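Local structure of endo-pectate lyase (Erwinia chrysanthemi, 3B4N) at residues K151-L156 with G170-I175; N163-A168 with I188-C193; A196-G201 with V225-S230. The protein cleaves polygalacturonate by endo-acting beta-elimination with calcium as cofactor, and probably also acts on highly methylated pectins. All blocks are in the same frame, centred on the assembly; numbering follows the deposited sequence.

Contact 1. Residues K151-L156 with G170-I175; sequences KPLIIL and GGADGI. Unlike the reference sequence in segment 170-175: Gly171 (reference Arg). With ZN (zinc ion), chain F; ZN (zinc ion), chain D.
Leu153 lays its branched end over the carbonyl oxygens of Gly170 and Gly171, CD1 approaching Gly170 O to 3.5 Å. Its other methyl turns to Ala172, with 4.1 Å between Leu153 CD2 and Ala172 CB. Further along, the CG2 methyl of Ile175 packs against Leu156 CD1 and against CB of Ile154; the side chains of Leu156 and Ile175 cross obliquely.

Two backbone bonds fix the register between these apolar patches. Leu153 N gives its hydrogen to Gly174 O at 2.7 Å, while Asp173 N reaches Lys151 O at 3.0 Å from well above the carbonyl plane. The 170-175 segment makes a type II' beta turn from Gly171 to Gly174, closed by a hydrogen bond from Gly174 N to Gly171 O, and both cross-segment bonds come from its second half. After the turn, Ile154 and Ile175 form a parallel bridge. The chain thus passes from the loop after strand 164-166 into strand 175-179, which stacks on strand 154-157 of the preceding coil of the right-handed parallel beta-helix.

The turn also sets Asp173 in place. Its CG is anti to the backbone N (chi1 -161°), beside the carbonyl carbon, and the carboxylate bridges two zinc ions: OD1 binds one at 1.8 Å and OD2 the other at 2.0 Å. His176 also binds the first ion and Asp195 the second, and water 1 lies between them as a shared ligand. The two metal bonds fix the rotation of the carboxylate, while the turn places its backbone. Water 1, touching both cations, is probably polarised by them, and together with the carboxylate it links the two zinc ions.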
ATOM      1  N   LYS A 151      13.072 -14.219   0.524  1.00 16.24           N
ATOM      2  CA  LYS A 151      13.907 -13.089   0.157  1.00 16.30           C
ATOM      3  C   LYS A 151      13.131 -11.917  -0.413  1.00 14.04           C
ATOM      4  O   LYS A 151      12.081 -12.096  -1.028  1.00 14.99           O
ATOM      5  CB  LYS A 151      14.944 -13.532  -0.877  1.00 18.22           C
ATOM      6  CG  LYS A 151      15.794 -14.713  -0.437  1.00 21.05           C
ATOM      7  CD  LYS A 151      16.672 -15.212  -1.570  1.00 24.58           C
ATOM      8  CE  LYS A 151      17.453 -16.448  -1.141  1.00 27.59           C
ATOM      9  NZ  LYS A 151      18.253 -17.022  -2.257  1.00 30.54           N
ATOM     10  N   PRO A 152      13.641 -10.696  -0.206  1.00 14.47           N
ATOM     11  CA  PRO A 152      12.955  -9.520  -0.741  1.00 14.17           C
ATOM     12  C   PRO A 152      13.130  -9.524  -2.257  1.00 14.00           C
ATOM     13  O   PRO A 152      14.153  -9.999  -2.769  1.00 13.49           O
ATOM     14  CB  PRO A 152      13.698  -8.360  -0.086  1.00 14.72           C
ATOM     15  CG  PRO A 152      15.100  -8.905   0.064  1.00 16.80           C
ATOM     16  CD  PRO A 152      14.831 -10.308   0.571  1.00 14.26           C
ATOM     17  N   LEU A 153      12.130  -9.027  -2.970  1.00 13.00           N
ATOM     18  CA  LEU A 153      12.191  -8.944  -4.425  1.00 12.67           C
ATOM     19  C   LEU A 153      12.981  -7.709  -4.842  1.00 13.31           C
ATOM     20  O   LEU A 153      13.685  -7.717  -5.853  1.00 14.07           O
ATOM     21  CB  LEU A 153      10.788  -8.856  -5.011  1.00 13.71           C
ATOM     22  CG  LEU A 153       9.891 -10.084  -4.853  1.00 14.65           C
ATOM     23  CD1 LEU A 153       8.494  -9.760  -5.341  1.00 14.64           C
ATOM     24  CD2 LEU A 153      10.488 -11.250  -5.639  1.00 14.53           C
ATOM     25  N   ILE A 154      12.837  -6.641  -4.066  1.00 11.42           N
ATOM     26  CA  ILE A 154      13.519  -5.381  -4.325  1.00 11.18           C
ATOM     27  C   ILE A 154      14.013  -4.836  -3.000  1.00 10.64           C
ATOM     28  O   ILE A 154      13.293  -4.889  -1.997  1.00 10.68           O
ATOM     29  CB  ILE A 154      12.556  -4.327  -4.941  1.00 10.74           C
ATOM     30  CG1 ILE A 154      12.038  -4.809  -6.298  1.00 12.08           C
ATOM     31  CG2 ILE A 154      13.259  -2.966  -5.058  1.00 12.74           C
ATOM     32  CD1 ILE A 154      13.103  -4.885  -7.379  1.00 14.20           C
ATOM     33  N   ILE A 155      15.238  -4.321  -2.994  1.00 10.56           N
ATOM     34  CA  ILE A 155      15.830  -3.729  -1.804  1.00 10.58           C
ATOM     35  C   ILE A 155      16.124  -2.269  -2.117  1.00 11.08           C
ATOM     36  O   ILE A 155      16.777  -1.950  -3.120  1.00 11.65           O
ATOM     37  CB  ILE A 155      17.146  -4.423  -1.407  1.00 11.52           C
ATOM     38  CG1 ILE A 155      16.871  -5.879  -1.032  1.00 12.91           C
ATOM     39  CG2 ILE A 155      17.787  -3.691  -0.234  1.00 11.09           C
ATOM     40  CD1 ILE A 155      18.114  -6.665  -0.728  1.00 15.93           C
ATOM     41  N   LEU A 156      15.638  -1.387  -1.257  1.00 10.40           N
ATOM     42  CA  LEU A 156      15.838   0.038  -1.434  1.00 10.37           C
ATOM     43  C   LEU A 156      16.740   0.569  -0.323  1.00 11.11           C
ATOM     44  O   LEU A 156      16.568   0.233   0.848  1.00 10.41           O
ATOM     45  CB  LEU A 156      14.483   0.761  -1.387  1.00 10.69           C
ATOM     46  CG  LEU A 156      13.405   0.300  -2.369  1.00  9.93           C
ATOM     47  CD1 LEU A 156      12.101   1.035  -2.064  1.00 10.59           C
ATOM     48  CD2 LEU A 156      13.855   0.573  -3.805  1.00 11.21           C
ATOM     49  N   GLY A 170       4.334 -15.018  -6.735  1.00 14.44           N
ATOM     50  CA  GLY A 170       5.743 -14.807  -6.451  1.00 13.71           C
ATOM     51  C   GLY A 170       6.097 -13.618  -5.586  1.00 12.58           C
ATOM     52  O   GLY A 170       7.158 -13.017  -5.766  1.00 12.20           O
ATOM     53  N   GLY A 171       5.238 -13.316  -4.617  1.00 12.41           N
ATOM     54  CA  GLY A 171       5.467 -12.172  -3.750  1.00 12.05           C
ATOM     55  C   GLY A 171       6.627 -12.249  -2.774  1.00 12.45           C
ATOM     56  O   GLY A 171       7.060 -11.216  -2.254  1.00 11.51           O
ATOM     57  N   ALA A 172       7.127 -13.458  -2.520  1.00 11.37           N
ATOM     58  CA  ALA A 172       8.242 -13.685  -1.596  1.00 11.12           C
ATOM     59  C   ALA A 172       8.197 -12.761  -0.379  1.00 10.98           C
ATOM     60  O   ALA A 172       7.198 -12.749   0.347  1.00 10.68           O
ATOM     61  CB  ALA A 172       9.572 -13.547  -2.337  1.00 10.95           C
ATOM     62  N   ASP A 173       9.258 -11.996  -0.133  1.00 10.29           N
ATOM     63  CA  ASP A 173       9.243 -11.085   1.011  1.00 10.37           C
ATOM     64  C   ASP A 173       9.099  -9.617   0.599  1.00 10.04           C
ATOM     65  O   ASP A 173       9.670  -8.717   1.220  1.00 11.21           O
ATOM     66  CB  ASP A 173      10.480 -11.256   1.895  1.00 10.54           C
ATOM     67  CG  ASP A 173      10.269 -10.683   3.279  1.00 13.47           C
ATOM     68  OD1 ASP A 173      11.245 -10.295   3.943  1.00 12.80           O
ATOM     69  OD2 ASP A 173       9.103 -10.626   3.714  1.00 13.43           O
ATOM     70  N   GLY A 174       8.360  -9.394  -0.479  1.00  9.91           N
ATOM     71  CA  GLY A 174       8.085  -8.037  -0.922  1.00  9.75           C
ATOM     72  C   GLY A 174       9.236  -7.082  -1.148  1.00  9.55           C
ATOM     73  O   GLY A 174      10.262  -7.447  -1.718  1.00 11.29           O
ATOM     74  N   ILE A 175       9.052  -5.843  -0.702  1.00  9.40           N
ATOM     75  CA  ILE A 175      10.045  -4.789  -0.889  1.00  9.36           C
ATOM     76  C   ILE A 175      10.628  -4.309   0.430  1.00  9.47           C
ATOM     77  O   ILE A 175       9.889  -3.962   1.342  1.00 10.49           O
ATOM     78  CB  ILE A 175       9.411  -3.579  -1.614  1.00  9.03           C
ATOM     79  CG1 ILE A 175       8.787  -4.047  -2.934  1.00 10.63           C
ATOM     80  CG2 ILE A 175      10.448  -2.483  -1.826  1.00  9.85           C
ATOM     81  CD1 ILE A 175       8.053  -2.949  -3.703  1.00 10.96           C
TER
HETATM   82 ZN    ZN F 716      11.822  -8.987   5.098  1.00 32.30          ZN
HETATM   83 ZN    ZN D 711       8.637  -9.953   5.541  1.00 11.63          ZN
HETATM   84  O   HOH W   1       9.722  -8.680   6.310  1.00 16.24           O
HETATM   85  O   HOH W   2       9.051 -11.473   6.699  1.00 15.34           O

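Contact 2. Residues N163-A168 with I188-C193; sequences NLRISA and IWEDIC. With CA (calcium ion), chain C.
Arg165 and Glu190 form a salt bridge across the two segments, NH2 to OE2 at 2.9 Å, with the carboxylate oxygen at the edge of the guanidinium and nearly in its plane. Arg165 NH2 also donates to Leu26 O. Glu190 OE1 forms a second salt bridge with Lys29, and OE2 is also hydrogen-bonded by Ser27.

The backbone bonds are those of parallel strands, and they join successive coils of the right-handed parallel beta-helix. Ile188 N donates to Leu164 O, Ile166 N to Ile188 O at 2.7 Å, and Glu190 N to Ile166 O at 2.9 Å. Beyond the strands, water 4 donates to both Ala168 O and Asp191 O.

Apolar packing centres on Ile166. In one of its two conformers CG1 sits over the five-membered ring of Trp189 in a CH-pi contact, 4.2 Å from the centroid. Just past the strand, Asp191 OD1 and Ile192 O bind calcium, together with Asn213, Tyr218 and waters 5 and 6.

Strand 138-139 pairs with 164-166 on the side away from 181-189, while strand 22-29 touches Arg165 and Ile188, and Trp189 rests on Ala211 of strand 210-213.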
ATOM      1  N   ASN A 163       5.746   2.306 -10.000  1.00  9.08           N
ATOM      2  CA  ASN A 163       5.053   1.627 -11.092  1.00  8.84           C
ATOM      3  C   ASN A 163       5.534   0.194 -11.264  1.00  9.63           C
ATOM      4  O   ASN A 163       6.141  -0.158 -12.275  1.00 11.14           O
ATOM      5  CB  ASN A 163       5.272   2.404 -12.394  1.00  8.64           C
ATOM      6  CG  ASN A 163       4.980   3.880 -12.248  1.00 10.17           C
ATOM      7  OD1 ASN A 163       5.764   4.724 -12.689  1.00 12.67           O
ATOM      8  ND2 ASN A 163       3.859   4.205 -11.639  1.00  7.71           N
ATOM      9  N   LEU A 164       5.237  -0.642 -10.279  1.00  9.34           N
ATOM     10  CA  LEU A 164       5.675  -2.028 -10.310  1.00 10.44           C
ATOM     11  C   LEU A 164       4.557  -2.934  -9.847  1.00 10.58           C
ATOM     12  O   LEU A 164       3.795  -2.570  -8.960  1.00 10.10           O
ATOM     13  CB  LEU A 164       6.883  -2.194  -9.384  1.00 11.37           C
ATOM     14  CG  LEU A 164       7.496  -3.587  -9.195  1.00 10.29           C
ATOM     15  CD1 LEU A 164       8.159  -4.051 -10.492  1.00 11.96           C
ATOM     16  CD2 LEU A 164       8.529  -3.527  -8.072  1.00 12.39           C
ATOM     17  N   ARG A 165       4.460  -4.111 -10.456  1.00 10.30           N
ATOM     18  CA  ARG A 165       3.451  -5.085 -10.077  1.00 10.20           C
ATOM     19  C   ARG A 165       4.166  -6.326  -9.575  1.00 11.87           C
ATOM     20  O   ARG A 165       5.134  -6.787 -10.180  1.00 12.43           O
ATOM     21  CB  ARG A 165       2.560  -5.456 -11.271  1.00 11.24           C
ATOM     22  CG  ARG A 165       1.362  -6.341 -10.905  1.00 12.52           C
ATOM     23  CD  ARG A 165       0.709  -6.915 -12.159  1.00 13.29           C
ATOM     24  NE  ARG A 165       0.393  -5.871 -13.129  1.00 14.93           N
ATOM     25  CZ  ARG A 165      -0.718  -5.142 -13.117  1.00 14.51           C
ATOM     26  NH1 ARG A 165      -0.894  -4.209 -14.040  1.00 14.37           N
ATOM     27  NH2 ARG A 165      -1.659  -5.356 -12.207  1.00 13.07           N
ATOM     28  N   ILE A 166       3.689  -6.844  -8.450  0.50 11.38           N
ATOM     29  CA  ILE A 166       4.244  -8.045  -7.844  0.50 11.51           C
ATOM     30  C   ILE A 166       3.246  -9.164  -8.124  0.50 12.76           C
ATOM     31  O   ILE A 166       2.074  -9.065  -7.758  0.50 12.55           O
ATOM     32  CB  ILE A 166       4.405  -7.872  -6.314  0.50 11.81           C
ATOM     33  CG1 ILE A 166       5.213  -6.608  -6.010  0.50 13.38           C
ATOM     34  CG2 ILE A 166       5.080  -9.108  -5.716  0.50 12.67           C
ATOM     35  CD1 ILE A 166       6.601  -6.592  -6.620  0.50 12.51           C
ATOM     36  N   SER A 167       3.707 -10.223  -8.785  1.00 13.04           N
ATOM     37  CA  SER A 167       2.836 -11.348  -9.124  1.00 13.40           C
ATOM     38  C   SER A 167       2.168 -12.056  -7.954  1.00 12.49           C
ATOM     39  O   SER A 167       2.715 -12.126  -6.858  1.00 13.86           O
ATOM     40  CB  SER A 167       3.605 -12.370  -9.967  1.00 15.85           C
ATOM     41  OG  SER A 167       4.499 -13.121  -9.173  1.00 16.58           O
ATOM     42  N   ALA A 168       0.974 -12.584  -8.203  1.00 14.53           N
ATOM     43  CA  ALA A 168       0.212 -13.268  -7.167  1.00 14.56           C
ATOM     44  C   ALA A 168       0.923 -14.475  -6.574  1.00 15.18           C
ATOM     45  O   ALA A 168       0.809 -14.735  -5.380  1.00 15.09           O
ATOM     46  CB  ALA A 168      -1.148 -13.693  -7.715  1.00 16.39           C
ATOM     47  N   ILE A 188       1.702  -2.466  -7.074  1.00  9.75           N
ATOM     48  CA  ILE A 188       0.525  -3.319  -6.965  1.00  9.15           C
ATOM     49  C   ILE A 188       0.974  -4.714  -6.571  1.00  9.14           C
ATOM     50  O   ILE A 188       1.820  -5.300  -7.238  1.00 10.64           O
ATOM     51  CB  ILE A 188      -0.230  -3.400  -8.302  1.00 10.60           C
ATOM     52  CG1 ILE A 188      -0.781  -2.018  -8.661  1.00 11.42           C
ATOM     53  CG2 ILE A 188      -1.349  -4.443  -8.218  1.00 12.54           C
ATOM     54  CD1 ILE A 188      -1.560  -1.979  -9.967  1.00 12.92           C
ATOM     55  N   TRP A 189       0.436  -5.213  -5.462  1.00  8.40           N
ATOM     56  CA  TRP A 189       0.755  -6.566  -4.991  1.00  8.59           C
ATOM     57  C   TRP A 189      -0.477  -7.408  -5.316  1.00 10.25           C
ATOM     58  O   TRP A 189      -1.538  -7.205  -4.730  1.00 11.15           O
ATOM     59  CB  TRP A 189       0.988  -6.576  -3.476  1.00  9.71           C
ATOM     60  CG  TRP A 189       2.260  -5.904  -3.007  1.00  8.28           C
ATOM     61  CD1 TRP A 189       3.424  -6.518  -2.644  1.00  8.99           C
ATOM     62  CD2 TRP A 189       2.459  -4.501  -2.775  1.00  8.45           C
ATOM     63  NE1 TRP A 189       4.332  -5.592  -2.189  1.00  8.99           N
ATOM     64  CE2 TRP A 189       3.765  -4.346  -2.260  1.00  8.38           C
ATOM     65  CE3 TRP A 189       1.659  -3.363  -2.949  1.00  8.86           C
ATOM     66  CZ2 TRP A 189       4.286  -3.098  -1.911  1.00  8.34           C
ATOM     67  CZ3 TRP A 189       2.182  -2.117  -2.602  1.00  9.57           C
ATOM     68  CH2 TRP A 189       3.482  -1.999  -2.089  1.00  9.94           C
ATOM     69  N   GLU A 190      -0.342  -8.355  -6.241  1.00 10.81           N
ATOM     70  CA  GLU A 190      -1.483  -9.184  -6.641  1.00 11.22           C
ATOM     71  C   GLU A 190      -1.974 -10.169  -5.569  1.00 12.94           C
ATOM     72  O   GLU A 190      -3.146 -10.561  -5.563  1.00 13.04           O
ATOM     73  CB  GLU A 190      -1.162  -9.899  -7.960  1.00 12.55           C
ATOM     74  CG  GLU A 190      -1.098  -8.956  -9.182  1.00 15.05           C
ATOM     75  CD  GLU A 190      -2.445  -8.333  -9.552  1.00 18.34           C
ATOM     76  OE1 GLU A 190      -3.492  -8.973  -9.319  1.00 20.38           O
ATOM     77  OE2 GLU A 190      -2.464  -7.208 -10.103  1.00 19.18           O
ATOM     78  N   ASP A 191      -1.081 -10.556  -4.665  1.00 12.33           N
ATOM     79  CA  ASP A 191      -1.405 -11.431  -3.537  1.00 12.11           C
ATOM     80  C   ASP A 191      -0.179 -11.396  -2.641  1.00 12.46           C
ATOM     81  O   ASP A 191       0.790 -12.115  -2.873  1.00 12.87           O
ATOM     82  CB  ASP A 191      -1.677 -12.878  -3.980  1.00 14.02           C
ATOM     83  CG  ASP A 191      -2.158 -13.768  -2.826  1.00 14.88           C
ATOM     84  OD1 ASP A 191      -1.962 -13.404  -1.649  1.00 14.79           O
ATOM     85  OD2 ASP A 191      -2.729 -14.850  -3.094  1.00 17.60           O
ATOM     86  N   ILE A 192      -0.217 -10.543  -1.625  1.00 10.98           N
ATOM     87  CA  ILE A 192       0.898 -10.409  -0.706  1.00 10.91           C
ATOM     88  C   ILE A 192       1.344 -11.778  -0.214  1.00 10.62           C
ATOM     89  O   ILE A 192       0.505 -12.605   0.150  1.00 11.08           O
ATOM     90  CB  ILE A 192       0.489  -9.584   0.521  1.00 10.36           C
ATOM     91  CG1 ILE A 192       0.188  -8.142   0.109  1.00 11.52           C
ATOM     92  CG2 ILE A 192       1.592  -9.644   1.575  1.00 10.23           C
ATOM     93  CD1 ILE A 192      -0.451  -7.330   1.219  1.00 13.56           C
ATOM     94  N   CYS A 193       2.651 -12.017  -0.214  1.00 10.53           N
ATOM     95  CA  CYS A 193       3.182 -13.283   0.272  1.00 11.18           C
ATOM     96  C   CYS A 193       3.466 -13.118   1.774  1.00 11.04           C
ATOM     97  O   CYS A 193       2.527 -13.112   2.572  1.00 12.13           O
ATOM     98  CB  CYS A 193       4.437 -13.664  -0.526  1.00 11.20           C
ATOM     99  SG  CYS A 193       5.164 -15.259  -0.037  1.00 14.69           S
TER
HETATM  100 CA    CA C 702      -1.299 -13.949   0.546  1.00 11.72          CA
HETATM  101  O   HOH W   3       1.883 -10.167  -4.786  1.00 13.79           O
HETATM  102  O   HOH W   4       2.697 -14.073  -3.527  1.00 16.13           O
HETATM  103  O   HOH W   5      -0.190 -13.649   2.685  1.00 12.96           O
HETATM  104  O   HOH W   6      -2.886 -15.407   1.559  1.00 12.47           O

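Contact 3. Residues A196-G201 with V225-S230; sequences AATNNG and VLQHNS
Asn199 and His228 lie side by side, pointing the same way from paired parallel strands. Asn199 CB starts the contact over the imidazole face, a CH-pi approach of 4.1 Å to the ring centroid and 18° off its normal. With CG anti to the backbone N (chi1 -171°), the amide continues across the same ring, its plane turned 29° from it. ND2 stands 3.5 Å above the ring plane, toward the rim near His228 CE1; its hydrogen bond is to Thr235 OG1. OD1 accepts from Gly201 N, two residues on, at 2.9 Å, closing an Asx turn at the strand's end. Stacked pairs of like direction such as this build the right-handed parallel beta-helix, each coil resting on the next.

Asn199 O takes two donors, Asn229 N at 2.9 Å and Ser230 N at 3.1 Å, as the second strand ends. There Ser230 OG donates to Gly201 O at 2.7 Å, and Asn200 ND2 reaches Asn229 OD1 at 3.0 Å with the two amides nearly coplanar. His228 is held in turn by Ser233 OG at NE2 and by Trp251 NE1 at ND1.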
ATOM      1  N   ALA A 196       3.998  -7.035   2.361  1.00  8.50           N
ATOM      2  CA  ALA A 196       4.196  -6.186   1.182  1.00  9.03           C
ATOM      3  C   ALA A 196       5.503  -5.390   1.175  1.00  8.11           C
ATOM      4  O   ALA A 196       6.224  -5.370   0.165  1.00  8.05           O
ATOM      5  CB  ALA A 196       3.007  -5.226   1.037  1.00  8.32           C
ATOM      6  N   ALA A 197       5.793  -4.716   2.283  1.00  8.41           N
ATOM      7  CA  ALA A 197       7.004  -3.908   2.410  1.00  8.51           C
ATOM      8  C   ALA A 197       7.474  -3.957   3.849  1.00  9.16           C
ATOM      9  O   ALA A 197       6.670  -4.101   4.775  1.00  8.92           O
ATOM     10  CB  ALA A 197       6.723  -2.468   1.996  1.00  9.81           C
ATOM     11  N   THR A 198       8.782  -3.816   4.029  1.00  8.18           N
ATOM     12  CA  THR A 198       9.418  -3.890   5.339  1.00  8.31           C
ATOM     13  C   THR A 198      10.292  -2.675   5.591  1.00  8.50           C
ATOM     14  O   THR A 198      11.172  -2.356   4.792  1.00  9.12           O
ATOM     15  CB  THR A 198      10.302  -5.158   5.436  1.00  8.25           C
ATOM     16  OG1 THR A 198       9.513  -6.313   5.136  1.00 10.47           O
ATOM     17  CG2 THR A 198      10.918  -5.294   6.821  1.00  9.78           C
ATOM     18  N   ASN A 199      10.045  -1.997   6.703  1.00  8.26           N
ATOM     19  CA  ASN A 199      10.823  -0.835   7.060  1.00  7.97           C
ATOM     20  C   ASN A 199      11.973  -1.218   7.986  1.00  8.71           C
ATOM     21  O   ASN A 199      11.786  -1.462   9.181  1.00  9.63           O
ATOM     22  CB  ASN A 199       9.932   0.223   7.736  1.00  7.78           C
ATOM     23  CG  ASN A 199      10.651   1.550   7.921  1.00  8.97           C
ATOM     24  OD1 ASN A 199      11.857   1.645   7.679  1.00 10.59           O
ATOM     25  ND2 ASN A 199       9.918   2.576   8.347  1.00 10.05           N
ATOM     26  N   ASN A 200      13.161  -1.308   7.396  1.00  9.17           N
ATOM     27  CA  ASN A 200      14.402  -1.588   8.120  1.00 10.31           C
ATOM     28  C   ASN A 200      15.272  -0.335   7.951  1.00 10.81           C
ATOM     29  O   ASN A 200      16.485  -0.387   8.158  1.00 12.79           O
ATOM     30  CB  ASN A 200      15.165  -2.768   7.496  1.00  9.50           C
ATOM     31  CG  ASN A 200      14.491  -4.111   7.715  1.00 10.10           C
ATOM     32  OD1 ASN A 200      14.530  -4.974   6.843  1.00 13.57           O
ATOM     33  ND2 ASN A 200      13.907  -4.308   8.886  1.00  9.83           N
ATOM     34  N   GLY A 201      14.645   0.783   7.577  1.00  9.88           N
ATOM     35  CA  GLY A 201      15.366   2.028   7.351  1.00 10.93           C
ATOM     36  C   GLY A 201      14.942   3.181   8.239  1.00 10.18           C
ATOM     37  O   GLY A 201      14.541   2.968   9.374  1.00 11.24           O
ATOM     38  N   VAL A 225       0.613  -6.197   6.257  1.00  8.02           N
ATOM     39  CA  VAL A 225       0.945  -5.640   4.955  1.00  8.21           C
ATOM     40  C   VAL A 225       2.317  -4.977   5.094  1.00  7.90           C
ATOM     41  O   VAL A 225       3.248  -5.280   4.329  1.00  7.68           O
ATOM     42  CB  VAL A 225      -0.098  -4.589   4.522  1.00  7.05           C
ATOM     43  CG1 VAL A 225       0.328  -3.925   3.228  1.00  9.45           C
ATOM     44  CG2 VAL A 225      -1.453  -5.274   4.328  1.00  9.30           C
ATOM     45  N   LEU A 226       2.441  -4.102   6.087  1.00  9.13           N
ATOM     46  CA  LEU A 226       3.686  -3.386   6.339  1.00  8.03           C
ATOM     47  C   LEU A 226       4.337  -3.845   7.644  1.00  7.41           C
ATOM     48  O   LEU A 226       3.735  -3.768   8.723  1.00  9.79           O
ATOM     49  CB  LEU A 226       3.415  -1.869   6.381  1.00  7.98           C
ATOM     50  CG  LEU A 226       2.661  -1.309   5.163  1.00  7.99           C
ATOM     51  CD1 LEU A 226       2.287   0.159   5.394  1.00  7.38           C
ATOM     52  CD2 LEU A 226       3.509  -1.453   3.915  1.00  8.05           C
ATOM     53  N   GLN A 227       5.566  -4.349   7.530  1.00  9.41           N
ATOM     54  CA  GLN A 227       6.333  -4.810   8.686  1.00  8.38           C
ATOM     55  C   GLN A 227       7.344  -3.713   9.011  1.00  9.12           C
ATOM     56  O   GLN A 227       7.954  -3.146   8.109  1.00 11.84           O
ATOM     57  CB  GLN A 227       7.051  -6.118   8.344  1.00 11.44           C
ATOM     58  CG  GLN A 227       7.938  -6.681   9.453  1.00 12.32           C
ATOM     59  CD  GLN A 227       7.166  -7.068  10.701  1.00 14.96           C
ATOM     60  OE1 GLN A 227       5.965  -7.340  10.655  1.00 16.42           O
ATOM     61  NE2 GLN A 227       7.866  -7.112  11.830  1.00 17.81           N
ATOM     62  N   HIS A 228       7.524  -3.418  10.287  1.00  9.24           N
ATOM     63  CA  HIS A 228       8.421  -2.334  10.686  1.00  7.97           C
ATOM     64  C   HIS A 228       9.361  -2.836  11.778  1.00  9.07           C
ATOM     65  O   HIS A 228       8.929  -3.122  12.906  1.00  9.37           O
ATOM     66  CB  HIS A 228       7.534  -1.170  11.156  1.00  8.77           C
ATOM     67  CG  HIS A 228       8.246   0.131  11.340  1.00  7.61           C
ATOM     68  ND1 HIS A 228       7.584   1.338  11.242  1.00  8.27           N
ATOM     69  CD2 HIS A 228       9.516   0.425  11.710  1.00  9.53           C
ATOM     70  CE1 HIS A 228       8.417   2.318  11.550  1.00  8.95           C
ATOM     71  NE2 HIS A 228       9.595   1.791  11.836  1.00 10.92           N
ATOM     72  N   ASN A 229      10.641  -2.946  11.417  1.00  9.65           N
ATOM     73  CA  ASN A 229      11.683  -3.472  12.306  1.00  9.46           C
ATOM     74  C   ASN A 229      12.687  -2.464  12.845  1.00 10.02           C
ATOM     75  O   ASN A 229      13.192  -2.628  13.957  1.00 10.56           O
ATOM     76  CB  ASN A 229      12.492  -4.554  11.583  1.00 11.04           C
ATOM     77  CG  ASN A 229      11.638  -5.688  11.062  1.00 11.97           C
ATOM     78  OD1 ASN A 229      11.882  -6.203   9.969  1.00 14.41           O
ATOM     79  ND2 ASN A 229      10.646  -6.094  11.838  1.00  9.61           N
ATOM     80  N   SER A 230      13.035  -1.458  12.052  1.00 10.25           N
ATOM     81  CA  SER A 230      14.006  -0.488  12.541  1.00 10.41           C
ATOM     82  C   SER A 230      13.398   0.354  13.659  1.00 10.38           C
ATOM     83  O   SER A 230      12.186   0.316  13.891  1.00 10.39           O
ATOM     84  CB  SER A 230      14.472   0.416  11.400  1.00 12.09           C
ATOM     85  OG  SER A 230      13.367   1.066  10.810  1.00 12.42           O
TER

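Overall arrangement
After the N-terminal strands, including 22-29, which flanks contact 2, the chain enters contact 1 at 151-156, passes through 163-168, returns to contact 1 at 170-175 and reaches 188-193, so contacts 1 and 2 cross. Each closes a turn of the beta-helix, and both lie on the same side of the chain's centre; Leu153 and Gly171 pack on Ile166, and Ala172 on Cys193. Contact 3 follows in series, its 23 intervening residues making up most of the next coil. Contacts 1 and 3 share one sheet, joined where backbone atoms of Ile175 probably hydrogen-bond to Ala196 and Thr198. Contact 2, on another face, meets contact 3 through a weak hydrogen bond from Trp189 NE1 to Ala196 O.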